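Local coordinates for UPF0053 protein HI_0107 (Haemophilus influenzae, PDB 3LAE) that is of unknown function but may, like its relatives among the CBS-domain membrane proteins, bind flavin adenine dinucleotide, and is represented here by its transporter-associated domain, at residues E48-G53 / N71-A76; N18-N23 / L30-A35. One frame throughout, in Å; residues are numbered along the deposited sequence.

Contact 1 (E48-G53 / N71-A76)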
loop_
_atom_site.group_PDB
_atom_site.type_symbol
_atom_site.label_atom_id
_atom_site.label_comp_id
_atom_site.label_asym_id
_atom_site.label_seq_id
_atom_site.Cartn_x
_atom_site.Cartn_y
_atom_site.Cartn_z
ATOM N N GLU A 48 12.560 8.461 -4.334
ATOM C CA GLU A 48 12.348 8.460 -5.777
ATOM C C GLU A 48 11.028 7.748 -6.066
ATOM O O GLU A 48 10.736 6.721 -5.460
ATOM C CB GLU A 48 13.514 7.784 -6.512
ATOM C CG GLU A 48 14.047 6.512 -5.851
ATOM C CD GLU A 48 13.221 5.283 -6.179
ATOM O OE1 GLU A 48 12.625 4.700 -5.247
ATOM O OE2 GLU A 48 13.170 4.902 -7.369
ATOM N N ILE A 49 10.218 8.308 -6.962
ATOM C CA ILE A 49 8.972 7.654 -7.358
ATOM C C ILE A 49 9.299 6.271 -7.910
ATOM O O ILE A 49 9.991 6.143 -8.917
ATOM C CB ILE A 49 8.190 8.476 -8.398
ATOM C CG1 ILE A 49 7.034 7.650 -8.969
ATOM C CG2 ILE A 49 9.115 8.951 -9.511
ATOM C CD1 ILE A 49 5.988 7.272 -7.952
ATOM N N PRO A 50 8.814 5.225 -7.233
ATOM C CA PRO A 50 9.296 3.868 -7.502
ATOM C C PRO A 50 8.744 3.278 -8.785
ATOM O O PRO A 50 7.607 3.550 -9.160
ATOM C CB PRO A 50 8.777 3.078 -6.308
ATOM C CG PRO A 50 7.560 3.833 -5.875
ATOM C CD PRO A 50 7.826 5.268 -6.144
ATOM N N ASP A 51 9.555 2.468 -9.450
ATOM C CA ASP A 51 9.109 1.789 -10.646
ATOM C C ASP A 51 8.139 0.685 -10.278
ATOM O O ASP A 51 8.186 0.126 -9.184
ATOM C CB ASP A 51 10.289 1.158 -11.390
ATOM C CG ASP A 51 11.267 2.180 -11.910
ATOM O OD1 ASP A 51 10.930 3.383 -11.928
ATOM O OD2 ASP A 51 12.377 1.769 -12.307
ATOM N N GLU A 52 7.256 0.372 -11.208
ATOM C CA GLU A 52 6.519 -0.865 -11.113
ATOM C C GLU A 52 7.505 -2.020 -10.995
ATOM O O GLU A 52 8.580 -1.999 -11.605
ATOM C CB GLU A 52 5.634 -1.026 -12.340
ATOM C CG GLU A 52 4.573 0.057 -12.389
ATOM C CD GLU A 52 3.772 0.064 -13.674
ATOM O OE1 GLU A 52 4.044 -0.757 -14.587
ATOM O OE2 GLU A 52 2.847 0.890 -13.772
ATOM N N GLY A 53 7.132 -3.022 -10.210
ATOM C CA GLY A 53 7.978 -4.177 -9.990
ATOM C C GLY A 53 8.858 -4.070 -8.761
ATOM O O GLY A 53 9.460 -5.060 -8.337
ATOM N N ASN A 71 2.860 9.925 -11.236
ATOM C CA ASN A 71 3.779 9.932 -10.104
ATOM C C ASN A 71 3.108 9.569 -8.781
ATOM O O ASN A 71 3.478 10.090 -7.726
ATOM C CB ASN A 71 4.474 11.289 -9.974
ATOM C CG ASN A 71 5.407 11.581 -11.133
ATOM O OD1 ASN A 71 5.472 12.710 -11.615
ATOM N ND2 ASN A 71 6.136 10.562 -11.586
HETATM N N MSE A 72 2.073 8.729 -8.834
HETATM C CA MSE A 72 1.476 8.173 -7.614
HETATM C C MSE A 72 1.351 6.657 -7.753
HETATM O O MSE A 72 1.198 6.140 -8.863
HETATM C CB MSE A 72 0.126 8.837 -7.233
HETATM C CG MSE A 72 -1.163 8.269 -7.883
HETATM SE SE MSE A 72 -2.892 8.720 -6.989
HETATM C CE MSE A 72 -2.938 7.227 -5.710
ATOM N N ILE A 73 1.467 5.948 -6.634
ATOM C CA ILE A 73 1.221 4.513 -6.628
ATOM C C ILE A 73 -0.271 4.304 -6.794
ATOM O O ILE A 73 -1.073 4.800 -5.992
ATOM C CB ILE A 73 1.659 3.844 -5.318
ATOM C CG1 ILE A 73 3.184 3.812 -5.205
ATOM C CG2 ILE A 73 1.108 2.423 -5.239
ATOM C CD1 ILE A 73 3.782 5.091 -4.694
ATOM N N LYS A 74 -0.642 3.583 -7.848
ATOM C CA LYS A 74 -2.050 3.288 -8.122
ATOM C C LYS A 74 -2.487 1.953 -7.530
ATOM O O LYS A 74 -3.583 1.836 -6.985
ATOM C CB LYS A 74 -2.325 3.313 -9.629
ATOM C CG LYS A 74 -2.194 4.692 -10.238
ATOM C CD LYS A 74 -3.332 5.581 -9.785
ATOM C CE LYS A 74 -3.253 6.952 -10.443
ATOM N NZ LYS A 74 -4.353 7.842 -9.974
ATOM N N GLN A 75 -1.640 0.937 -7.645
ATOM C CA GLN A 75 -1.963 -0.386 -7.103
ATOM C C GLN A 75 -0.704 -1.051 -6.592
ATOM O O GLN A 75 0.364 -0.959 -7.218
ATOM C CB GLN A 75 -2.618 -1.292 -8.169
ATOM C CG GLN A 75 -4.001 -0.799 -8.640
ATOM C CD GLN A 75 -4.781 -1.818 -9.455
ATOM O OE1 GLN A 75 -4.532 -3.019 -9.384
ATOM N NE2 GLN A 75 -5.746 -1.333 -10.228
ATOM N N ALA A 76 -0.828 -1.745 -5.467
ATOM C CA ALA A 76 0.277 -2.510 -4.911
ATOM C C ALA A 76 -0.211 -3.844 -4.360
ATOM O O ALA A 76 -1.306 -3.940 -3.811
ATOM C CB ALA A 76 0.980 -1.711 -3.802
#
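Ile49 reaches across to the turn at Asn71 with its longer branch, and that side chain takes part in three of the four residue contacts. Its CG1 stands anti to the backbone N (chi1 170°), which sends the branch toward the start of strand 72-80. The terminal methyl then settles against the Asn71 main chain: Ile49 CD1 lies 3.8 Å from Asn71 C and equally close to its carbonyl O. The side chains of Ile49 and Asn71 cross at about a right angle. The amide nitrogen of Asn71 rests against both branches, ND2 lying 4.0 Å from Ile49 CG2 and 4.0 Å from Ile49 CG1. At these separations the meeting of amide and hydrocarbon is van der Waals packing. The Asn71 backbone adopts a left-handed helical conformation, as the chain turns from strand 61-69 into strand 72-80.

Deeper in, Pro50 and Ile73 add an apolar layer, again with their side chains at roughly a right angle. Two conformers of Ile73 were modelled; in the one described, chi1 (-71°) sets CG1 anti to the carbonyl carbon. For this conformer Ile73 CD1 lies 4.2 Å from Pro50 CG and, more loosely, 4.5 Å from Ile49 CD1. Ile73 also rests on Ile42 and Leu43 of helix 38-45, while Asn39 OD1 accepts a hydrogen bond from Ile73 N. Ile49 also packs on Val68 of the neighbouring strand.

Past Ile73 the strand pairs with 61-69 through a classic beta bulge, Lys74 and Gln75 both facing Glu67. The contact thus lays the irregular connection between helix 38-45 and strand 55-58 against the turn end of an antiparallel beta hairpin, in the alpha+beta fold of the transporter-associated domain.

Contact 2 (N18-N23 / L30-A35). With PO4 (phosphate ion), chain C.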
loop_
_atom_site.group_PDB
_atom_site.type_symbol
_atom_site.label_atom_id
_atom_site.label_comp_id
_atom_site.label_asym_id
_atom_site.label_seq_id
_atom_site.Cartn_x
_atom_site.Cartn_y
_atom_site.Cartn_z
ATOM N N ASN A 18 -7.071 4.463 2.500
ATOM C CA ASN A 18 -6.868 5.197 3.736
ATOM C C ASN A 18 -6.165 4.317 4.774
ATOM O O ASN A 18 -6.608 3.194 5.055
ATOM C CB ASN A 18 -8.233 5.657 4.238
ATOM C CG ASN A 18 -8.156 6.420 5.522
ATOM O OD1 ASN A 18 -8.125 5.839 6.606
ATOM N ND2 ASN A 18 -8.140 7.734 5.414
ATOM N N LEU A 19 -5.057 4.809 5.321
ATOM C CA LEU A 19 -4.237 4.024 6.240
ATOM C C LEU A 19 -4.990 3.596 7.490
ATOM O O LEU A 19 -4.859 2.450 7.938
ATOM C CB LEU A 19 -2.978 4.787 6.648
ATOM C CG LEU A 19 -1.990 5.053 5.527
ATOM C CD1 LEU A 19 -0.865 5.944 6.036
ATOM C CD2 LEU A 19 -1.437 3.749 4.946
ATOM N N ARG A 20 -5.758 4.513 8.077
ATOM C CA ARG A 20 -6.521 4.171 9.271
ATOM C C ARG A 20 -7.559 3.094 8.963
ATOM O O ARG A 20 -7.779 2.198 9.775
ATOM C CB ARG A 20 -7.169 5.424 9.857
ATOM C CG ARG A 20 -6.157 6.364 10.503
ATOM C CD ARG A 20 -6.824 7.577 11.126
ATOM N NE ARG A 20 -5.882 8.337 11.941
ATOM C CZ ARG A 20 -6.048 9.610 12.290
ATOM N NH1 ARG A 20 -7.123 10.279 11.885
ATOM N NH2 ARG A 20 -5.136 10.216 13.038
ATOM N N ASP A 21 -8.194 3.184 7.796
ATOM C CA ASP A 21 -9.124 2.142 7.341
ATOM C C ASP A 21 -8.434 0.784 7.205
ATOM O O ASP A 21 -8.959 -0.230 7.656
ATOM C CB ASP A 21 -9.750 2.510 5.989
ATOM C CG ASP A 21 -10.768 3.634 6.085
ATOM O OD1 ASP A 21 -11.153 4.019 7.207
ATOM O OD2 ASP A 21 -11.191 4.130 5.017
ATOM N N LEU A 22 -7.264 0.767 6.570
ATOM C CA LEU A 22 -6.498 -0.469 6.398
ATOM C C LEU A 22 -6.123 -1.086 7.739
ATOM O O LEU A 22 -6.266 -2.290 7.945
ATOM C CB LEU A 22 -5.223 -0.198 5.599
ATOM C CG LEU A 22 -5.401 0.152 4.129
ATOM C CD1 LEU A 22 -4.058 0.527 3.536
ATOM C CD2 LEU A 22 -5.998 -1.031 3.366
ATOM N N ASN A 23 -5.636 -0.260 8.658
ATOM C CA ASN A 23 -5.261 -0.758 9.981
ATOM C C ASN A 23 -6.434 -1.406 10.713
ATOM O O ASN A 23 -6.309 -2.503 11.283
ATOM C CB ASN A 23 -4.649 0.363 10.826
ATOM C CG ASN A 23 -3.211 0.650 10.456
ATOM O OD1 ASN A 23 -2.595 -0.097 9.701
ATOM N ND2 ASN A 23 -2.664 1.735 10.994
ATOM N N LEU A 30 0.324 0.115 10.049
ATOM C CA LEU A 30 0.887 1.170 9.232
ATOM C C LEU A 30 0.948 2.452 10.045
ATOM O O LEU A 30 0.043 2.745 10.827
ATOM C CB LEU A 30 0.036 1.369 7.980
ATOM C CG LEU A 30 -0.135 0.057 7.210
ATOM C CD1 LEU A 30 -0.950 0.246 5.960
ATOM C CD2 LEU A 30 1.249 -0.503 6.891
ATOM N N ASP A 31 2.037 3.191 9.871
ATOM C CA ASP A 31 2.237 4.468 10.559
ATOM C C ASP A 31 1.286 5.514 9.991
ATOM O O ASP A 31 1.339 5.826 8.807
ATOM C CB ASP A 31 3.683 4.909 10.348
ATOM C CG ASP A 31 4.071 6.122 11.180
ATOM O OD1 ASP A 31 3.194 6.808 11.746
ATOM O OD2 ASP A 31 5.286 6.383 11.261
ATOM N N THR A 32 0.411 6.047 10.833
ATOM C CA THR A 32 -0.593 7.005 10.372
ATOM C C THR A 32 -0.291 8.439 10.792
ATOM O O THR A 32 -1.094 9.343 10.573
ATOM C CB THR A 32 -1.989 6.657 10.915
ATOM O OG1 THR A 32 -1.962 6.712 12.344
ATOM C CG2 THR A 32 -2.407 5.261 10.484
ATOM N N GLU A 33 0.869 8.652 11.390
ATOM C CA GLU A 33 1.236 9.964 11.922
ATOM C C GLU A 33 1.380 11.041 10.851
ATOM O O GLU A 33 0.944 12.178 11.030
ATOM C CB GLU A 33 2.542 9.846 12.705
ATOM C CG GLU A 33 3.022 11.124 13.366
ATOM C CD GLU A 33 4.373 10.932 14.025
ATOM O OE1 GLU A 33 5.271 11.767 13.806
ATOM O OE2 GLU A 33 4.546 9.924 14.743
ATOM N N ASP A 34 2.014 10.686 9.739
ATOM C CA ASP A 34 2.358 11.711 8.746
ATOM C C ASP A 34 1.686 11.547 7.392
ATOM O O ASP A 34 1.542 12.511 6.650
ATOM C CB ASP A 34 3.868 11.776 8.575
ATOM C CG ASP A 34 4.564 12.218 9.837
ATOM O OD1 ASP A 34 4.547 13.429 10.122
ATOM O OD2 ASP A 34 5.115 11.354 10.557
ATOM N N ALA A 35 1.276 10.327 7.079
ATOM C CA ALA A 35 0.611 10.045 5.820
ATOM C C ALA A 35 -0.855 9.720 6.058
ATOM O O ALA A 35 -1.232 9.275 7.147
ATOM C CB ALA A 35 1.279 8.865 5.147
HETATM P P PO4 C . -8.240 10.117 8.133
HETATM O O1 PO4 C . -8.605 10.514 6.724
HETATM O O2 PO4 C . -9.492 9.714 8.878
HETATM O O3 PO4 C . -7.259 8.980 8.142
HETATM O O4 PO4 C . -7.618 11.285 8.850
HETATM O O HOH W 1 -2.342 9.040 13.683
HETATM O O HOH W 2 -4.291 6.066 13.754
#
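Asn23 grips Leu30 by both backbone polar atoms, so a side chain from the N-capped start of helix 19-26 holds the loop that folds back on it. Its ND2 donates to Leu30 O at 2.9 Å and 164°, with the oxygen nearly in the amide plane and the donor on a carbonyl lone pair. In return Leu30 N donates to Asn23 OD1, also at 2.9 Å but more bent, tilted from the plane of the side-chain carbonyl. Chi1 (-78°) puts CG beside the backbone N, and chi2 (-10°) turns the amide so that OD1 and ND2 meet Leu30 N and O; the two bonds should restrict its rotation.

The N-cap is Asn18, whose OD1 accepts from Asp21 N at 2.9 Å. The other end of that amide, ND2, donates to O3 of a phosphate, probably from the crystallisation liquor, and more weakly to O1. Arg20 NH1 approaches that ion too, near O4. A water links the guanidinium to the loop: it takes a 3.1 Å bond from Arg20 NH2, in the guanidinium plane, and lies 2.7 Å from Thr32 OG1. Asp31 OD1 accepts from Glu33 N in an Asx turn, while Asp59 OD1 accepts a hydrogen bond from Asp31 N.

Beneath these polar groups, Thr32 CG2 packs on Leu19 CB, Arg20 CG and Asn23 ND2. Leu19 and Leu30 cross at about a right angle and share Leu41 of helix 38-45 as neighbour. Leu19 CD2 meets Leu30 CD1 at 3.7 Å, and Leu19 CD1 lies 3.7 Å from Ala35 CB and 3.5 Å from Ala35 O.

In the fold
Contacts 1 and 2 lie on opposite sides of the chain's centre, about 18 Å apart between centres and about 9 Å at the nearest atoms, and do not touch. Both are partly buried, and in each a loop is laid against a regular element: the loop before strand 55-58 on strand 72-80 in contact 1, the loop after helix 19-26 back on that helix in contact 2. Helix 38-45 lies behind both, through Ile42 and Leu43 for the first and Leu41 for the second. Contact 1 closes by van der Waals packing alone, whereas contact 2 buries more surface and adds direct and water-mediated hydrogen bonds over its leucines.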